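Local atomic coordinates of iron-binding protein (Staphylococcus epidermidis, PDB entry 4M7O), a protein that probably binds an iron compound as the extracytoplasmic solute-binding component of an uptake system. Residues 204-209 against 233-238; 214-219 against 246-251. One frame throughout, in Å; residues are numbered along the deposited sequence.

Contact 1 (204-209 against 233-238)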
loop_
_atom_site.group_PDB
_atom_site.type_symbol
_atom_site.label_atom_id
_atom_site.label_comp_id
_atom_site.label_asym_id
_atom_site.label_seq_id
_atom_site.Cartn_x
_atom_site.Cartn_y
_atom_site.Cartn_z
ATOM N N VAL A 204 18.272 -2.555 10.686
ATOM C CA VAL A 204 18.617 -2.187 12.054
ATOM C C VAL A 204 19.074 -3.438 12.784
ATOM O O VAL A 204 18.587 -4.533 12.500
ATOM C CB VAL A 204 17.412 -1.565 12.791
ATOM C CG1 VAL A 204 17.121 -0.190 12.233
ATOM C CG2 VAL A 204 16.169 -2.459 12.652
ATOM N N SER A 205 20.015 -3.291 13.711
ATOM C CA SER A 205 20.514 -4.440 14.439
ATOM C C SER A 205 19.549 -4.818 15.568
ATOM O O SER A 205 18.697 -4.012 15.977
ATOM C CB SER A 205 21.864 -4.108 15.044
ATOM O OG SER A 205 21.665 -3.264 16.160
ATOM N N LYS A 206 19.684 -6.041 16.076
ATOM C CA LYS A 206 18.855 -6.483 17.183
ATOM C C LYS A 206 19.162 -5.618 18.392
ATOM O O LYS A 206 18.253 -5.264 19.145
ATOM C CB LYS A 206 19.148 -7.939 17.534
ATOM C CG LYS A 206 18.492 -8.981 16.644
ATOM C CD LYS A 206 18.808 -10.375 17.196
ATOM C CE LYS A 206 19.701 -11.174 16.266
ATOM N NZ LYS A 206 18.922 -11.731 15.117
ATOM N N GLU A 207 20.442 -5.287 18.582
ATOM C CA GLU A 207 20.860 -4.481 19.737
ATOM C C GLU A 207 20.140 -3.147 19.698
ATOM O O GLU A 207 19.660 -2.662 20.714
ATOM C CB GLU A 207 22.376 -4.235 19.735
ATOM C CG GLU A 207 23.231 -5.418 20.151
ATOM N N SER A 208 20.066 -2.577 18.498
ATOM C CA SER A 208 19.440 -1.283 18.260
ATOM C C SER A 208 17.946 -1.268 18.603
ATOM O O SER A 208 17.458 -0.330 19.238
ATOM C CB SER A 208 19.653 -0.888 16.798
ATOM O OG SER A 208 19.494 0.502 16.608
ATOM N N ILE A 209 17.221 -2.300 18.173
ATOM C CA ILE A 209 15.803 -2.429 18.503
ATOM C C ILE A 209 15.609 -2.563 20.021
ATOM O O ILE A 209 14.731 -1.916 20.601
ATOM C CB ILE A 209 15.166 -3.642 17.787
ATOM C CG1 ILE A 209 15.377 -3.540 16.271
ATOM C CG2 ILE A 209 13.677 -3.724 18.085
ATOM C CD1 ILE A 209 15.149 -4.854 15.532
ATOM N N LYS A 233 10.587 -14.940 19.909
ATOM C CA LYS A 233 11.062 -15.742 21.028
ATOM C C LYS A 233 12.455 -16.288 20.773
ATOM O O LYS A 233 13.200 -16.527 21.710
ATOM C CB LYS A 233 10.094 -16.888 21.343
ATOM C CG LYS A 233 8.851 -16.453 22.087
ATOM C CD LYS A 233 7.960 -17.644 22.429
ATOM C CE LYS A 233 6.797 -17.227 23.321
ATOM N NZ LYS A 233 5.686 -18.221 23.298
ATOM N N LYS A 234 12.813 -16.476 19.509
ATOM C CA LYS A 234 14.142 -17.005 19.207
ATOM C C LYS A 234 15.210 -15.912 19.084
ATOM O O LYS A 234 16.403 -16.202 18.997
ATOM C CB LYS A 234 14.096 -17.924 17.980
ATOM C CG LYS A 234 13.243 -19.180 18.204
ATOM C CD LYS A 234 13.213 -20.096 16.980
ATOM C CE LYS A 234 12.236 -21.254 17.176
ATOM N NZ LYS A 234 11.900 -21.922 15.889
ATOM N N ARG A 235 14.776 -14.656 19.103
ATOM C CA ARG A 235 15.704 -13.529 19.100
ATOM C C ARG A 235 16.268 -13.264 20.480
ATOM O O ARG A 235 15.518 -12.991 21.432
ATOM C CB ARG A 235 15.013 -12.265 18.604
ATOM C CG ARG A 235 15.033 -12.143 17.115
ATOM C CD ARG A 235 14.261 -10.939 16.641
ATOM N NE ARG A 235 13.759 -11.162 15.291
ATOM C CZ ARG A 235 12.956 -10.332 14.643
ATOM N NH1 ARG A 235 12.544 -10.637 13.425
ATOM N NH2 ARG A 235 12.560 -9.206 15.218
ATOM N N GLY A 236 17.593 -13.328 20.577
ATOM C CA GLY A 236 18.280 -13.085 21.833
ATOM C C GLY A 236 18.041 -11.669 22.308
ATOM O O GLY A 236 18.057 -10.731 21.506
ATOM N N GLY A 237 17.789 -11.515 23.600
ATOM C CA GLY A 237 17.656 -10.198 24.190
ATOM C C GLY A 237 16.286 -9.560 24.057
ATOM O O GLY A 237 15.982 -8.608 24.778
ATOM N N PHE A 238 15.455 -10.066 23.151
ATOM C CA PHE A 238 14.157 -9.446 22.917
ATOM C C PHE A 238 13.247 -9.622 24.133
ATOM O O PHE A 238 12.308 -8.845 24.325
ATOM C CB PHE A 238 13.507 -9.980 21.637
ATOM C CG PHE A 238 13.734 -9.095 20.421
ATOM C CD1 PHE A 238 15.018 -8.757 20.013
ATOM C CD2 PHE A 238 12.663 -8.598 19.699
ATOM C CE1 PHE A 238 15.224 -7.938 18.916
ATOM C CE2 PHE A 238 12.864 -7.780 18.591
ATOM C CZ PHE A 238 14.146 -7.453 18.199
#
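Lys206 and Arg235 make the nearest backbone approach, their CA atoms 8.0 Å apart, where the first turn of helix 206-212 faces the type II turn Arg235-Phe238 that follows helix 225-234. Side chains therefore do most of the touching, and the contact is largely apolar. The Phe238 ring meets both Ile209 and Lys206. Its CZ meets Ile209 CG2 at 3.8 Å. Ile209 CD1 reaches the same CZ at 3.9 Å, lying at the ring edge and in its plane. With chi1 at -56°, Ile209 CG1 lies beside the backbone N and CG2 anti to it, which puts CG2 against the ring. Lys206 uses its aliphatic part instead. Its chain crosses the phenyl group at about a right angle, and Lys206 CG lies 4.1 Å from Phe238 CE1. Further out, Lys206 CD packs on Arg235 CG at 4.2 Å. The two cationic ends do not touch; Lys206 NZ is 5.2 Å from Arg235 NE. Within its own turn, Arg235 CD sits 3.7 Å above the ring plane of Phe238, over the centre. The Arg235 chain is extended from CG to NE and carries the guanidinium past the ring to a salt bridge with Glu166. That partner would offset the arginine charge near Lys206. Ser205 is the N-cap of helix 206-212: its OG accepts from Ser208 N at 2.9 Å. The contact joins the start of helix 206-212 to the loop after helix 225-234, with Phe164 of strand 162-168 packed against Ile209.

Contact 2 (214-219 against 246-251)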
loop_
_atom_site.group_PDB
_atom_site.type_symbol
_atom_site.label_atom_id
_atom_site.label_comp_id
_atom_site.label_asym_id
_atom_site.label_seq_id
_atom_site.Cartn_x
_atom_site.Cartn_y
_atom_site.Cartn_z
ATOM N N PRO A 214 10.660 -0.611 22.016
ATOM C CA PRO A 214 9.296 -0.305 21.561
ATOM C C PRO A 214 8.224 -0.942 22.446
ATOM O O PRO A 214 8.496 -1.947 23.125
ATOM C CB PRO A 214 9.242 -0.921 20.146
ATOM C CG PRO A 214 10.355 -1.933 20.119
ATOM C CD PRO A 214 11.418 -1.407 21.031
ATOM N N ASP A 215 7.038 -0.345 22.464
ATOM C CA ASP A 215 5.935 -0.858 23.263
ATOM C C ASP A 215 5.120 -1.854 22.445
ATOM O O ASP A 215 4.370 -2.654 22.987
ATOM C CB ASP A 215 5.055 0.303 23.711
ATOM C CG ASP A 215 5.845 1.390 24.428
ATOM O OD1 ASP A 215 6.534 1.079 25.432
ATOM O OD2 ASP A 215 5.792 2.558 23.978
ATOM N N ILE A 216 5.267 -1.801 21.126
ATOM C CA ILE A 216 4.500 -2.660 20.236
ATOM C C ILE A 216 5.397 -3.062 19.065
ATOM O O ILE A 216 6.112 -2.214 18.527
ATOM C CB ILE A 216 3.279 -1.901 19.663
ATOM C CG1 ILE A 216 2.467 -1.244 20.790
ATOM C CG2 ILE A 216 2.412 -2.818 18.812
ATOM C CD1 ILE A 216 1.274 -0.454 20.321
ATOM N N LEU A 217 5.382 -4.342 18.688
ATOM C CA LEU A 217 6.073 -4.800 17.471
ATOM C C LEU A 217 5.017 -5.168 16.440
ATOM O O LEU A 217 4.050 -5.882 16.744
ATOM C CB LEU A 217 6.939 -6.032 17.747
ATOM C CG LEU A 217 7.824 -6.017 18.999
ATOM C CD1 LEU A 217 8.632 -7.323 19.131
ATOM C CD2 LEU A 217 8.782 -4.839 18.940
ATOM N N ILE A 218 5.174 -4.668 15.223
ATOM C CA ILE A 218 4.260 -5.060 14.153
ATOM C C ILE A 218 5.059 -5.486 12.943
ATOM O O ILE A 218 5.778 -4.672 12.359
ATOM C CB ILE A 218 3.337 -3.903 13.733
ATOM C CG1 ILE A 218 2.580 -3.363 14.948
ATOM C CG2 ILE A 218 2.376 -4.346 12.606
ATOM C CD1 ILE A 218 1.542 -2.341 14.615
ATOM N N SER A 219 4.943 -6.759 12.570
ATOM C CA SER A 219 5.553 -7.244 11.336
ATOM C C SER A 219 4.615 -7.037 10.154
ATOM O O SER A 219 3.419 -7.326 10.237
ATOM C CB SER A 219 5.873 -8.727 11.439
ATOM O OG SER A 219 6.054 -9.248 10.134
ATOM N N ASN A 246 4.672 -7.261 27.429
ATOM C CA ASN A 246 3.246 -6.951 27.442
ATOM C C ASN A 246 2.476 -7.664 26.331
ATOM O O ASN A 246 1.281 -7.420 26.149
ATOM C CB ASN A 246 3.032 -5.437 27.338
ATOM C CG ASN A 246 3.624 -4.684 28.516
ATOM O OD1 ASN A 246 3.650 -5.188 29.635
ATOM N ND2 ASN A 246 4.106 -3.472 28.265
ATOM N N THR A 247 3.163 -8.542 25.599
ATOM C CA THR A 247 2.544 -9.326 24.532
ATOM C C THR A 247 1.826 -8.426 23.528
ATOM O O THR A 247 0.655 -8.623 23.225
ATOM C CB THR A 247 1.576 -10.387 25.093
ATOM O OG1 THR A 247 2.153 -10.973 26.262
ATOM C CG2 THR A 247 1.328 -11.481 24.072
ATOM N N ARG A 248 2.533 -7.413 23.043
ATOM C CA ARG A 248 1.995 -6.546 22.009
ATOM C C ARG A 248 2.784 -6.845 20.747
ATOM O O ARG A 248 3.543 -6.005 20.254
ATOM C CB ARG A 248 2.123 -5.072 22.398
ATOM C CG ARG A 248 1.516 -4.710 23.757
ATOM C CD ARG A 248 0.002 -4.835 23.783
ATOM N NE ARG A 248 -0.625 -4.119 22.672
ATOM C CZ ARG A 248 -0.817 -2.801 22.630
ATOM N NH1 ARG A 248 -1.395 -2.245 21.571
ATOM N NH2 ARG A 248 -0.428 -2.033 23.640
ATOM N N ILE A 249 2.616 -8.072 20.261
ATOM C CA ILE A 249 3.294 -8.568 19.068
ATOM C C ILE A 249 2.228 -8.871 18.029
ATOM O O ILE A 249 1.406 -9.768 18.235
ATOM C CB ILE A 249 4.059 -9.862 19.399
ATOM C CG1 ILE A 249 5.112 -9.601 20.469
ATOM C CG2 ILE A 249 4.726 -10.455 18.175
ATOM C CD1 ILE A 249 5.786 -10.867 20.937
ATOM N N GLU A 250 2.208 -8.123 16.926
ATOM C CA GLU A 250 1.138 -8.273 15.934
ATOM C C GLU A 250 1.707 -8.417 14.528
ATOM O O GLU A 250 2.867 -8.090 14.283
ATOM C CB GLU A 250 0.185 -7.070 15.970
ATOM C CG GLU A 250 -0.261 -6.637 17.364
ATOM C CD GLU A 250 -1.328 -7.542 17.963
ATOM O OE1 GLU A 250 -1.957 -8.318 17.211
ATOM O OE2 GLU A 250 -1.541 -7.474 19.194
ATOM N N THR A 251 0.886 -8.912 13.607
ATOM C CA THR A 251 1.301 -9.011 12.216
ATOM C C THR A 251 0.258 -8.400 11.327
ATOM O O THR A 251 -0.935 -8.440 11.624
ATOM C CB THR A 251 1.473 -10.449 11.760
ATOM O OG1 THR A 251 0.200 -11.103 11.784
ATOM C CG2 THR A 251 2.427 -11.168 12.675
#
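Leu217 and Ile249 pair in the parallel register of strands 216-219 and 249-251, whose axes approach to 4.6 Å at 22°. Three backbone hydrogen bonds join the strands. Leu217 N donates to Arg248 O at 2.9 Å, Glu250 N donates to Leu217 O, and Ser219 N donates to Glu250 O at 3.0 Å. Glu250 thus bonds through both its N and its O. Longer CA-H...O contacts supplement them, such as Ile218 CA to Glu250 O at 3.3 Å.

Side-chain packing is centred on Ile216 and Arg248. Ile216 CG1 lies 3.9 Å above the plane of the Arg248 guanidinium, offset toward the rim. Ile216 CD1 comes within 3.4 Å of Arg248 NH1. Bends at chi2 (-67°) and chi3 (-51°) turn CD and NE of the arginine. Arg248 CB rests on Asp215 O. The apolar pair is Leu217 CD1 with Ile249 CG1, 4.4 Å apart.

Polar ends are held from outside the pair. Arg248 NH1 donates to the carbonyls of Asp274 and Ile275, and NH2 to Gln161 OE1. Asp215 accepts from Asn242 ND2 and Glu162 N, while Thr251 OG1 bonds to Lys223 O.

With helix 225-234 between them in the chain, strands 216-219 and 249-251 form a beta-alpha-beta crossover. Strand 216-219 lies between strands 162-168 and 249-251, all three parallel. Helix 225-234 covers the Leu217, Ser219, Ile249 and Thr251 face through Tyr228; helix 264-275 packs against Ile216, Ile218 and Glu250.

How the contacts relate
Contacts 1 and 2 lie about 13 Å apart between centres, on the same side of the chain's centre. Their segments alternate along the chain. Helix 206-212 leads into strand 216-219, and helix 225-234 follows that strand, so the sheet pairing of contact 2 and the helix-to-turn packing of contact 1 belong to one alpha/beta unit. They touch directly twice. Ile209 O lies 3.4 Å from Pro214 CD, where the helix passes into the strand. Phe238 CD2 lies 4.3 Å from Leu217 CD1, linking the aromatic ring of contact 1 to the sheet. Phe164 also packs against both Ile209 and Leu217. Both contacts are structural packing within this region of the fold.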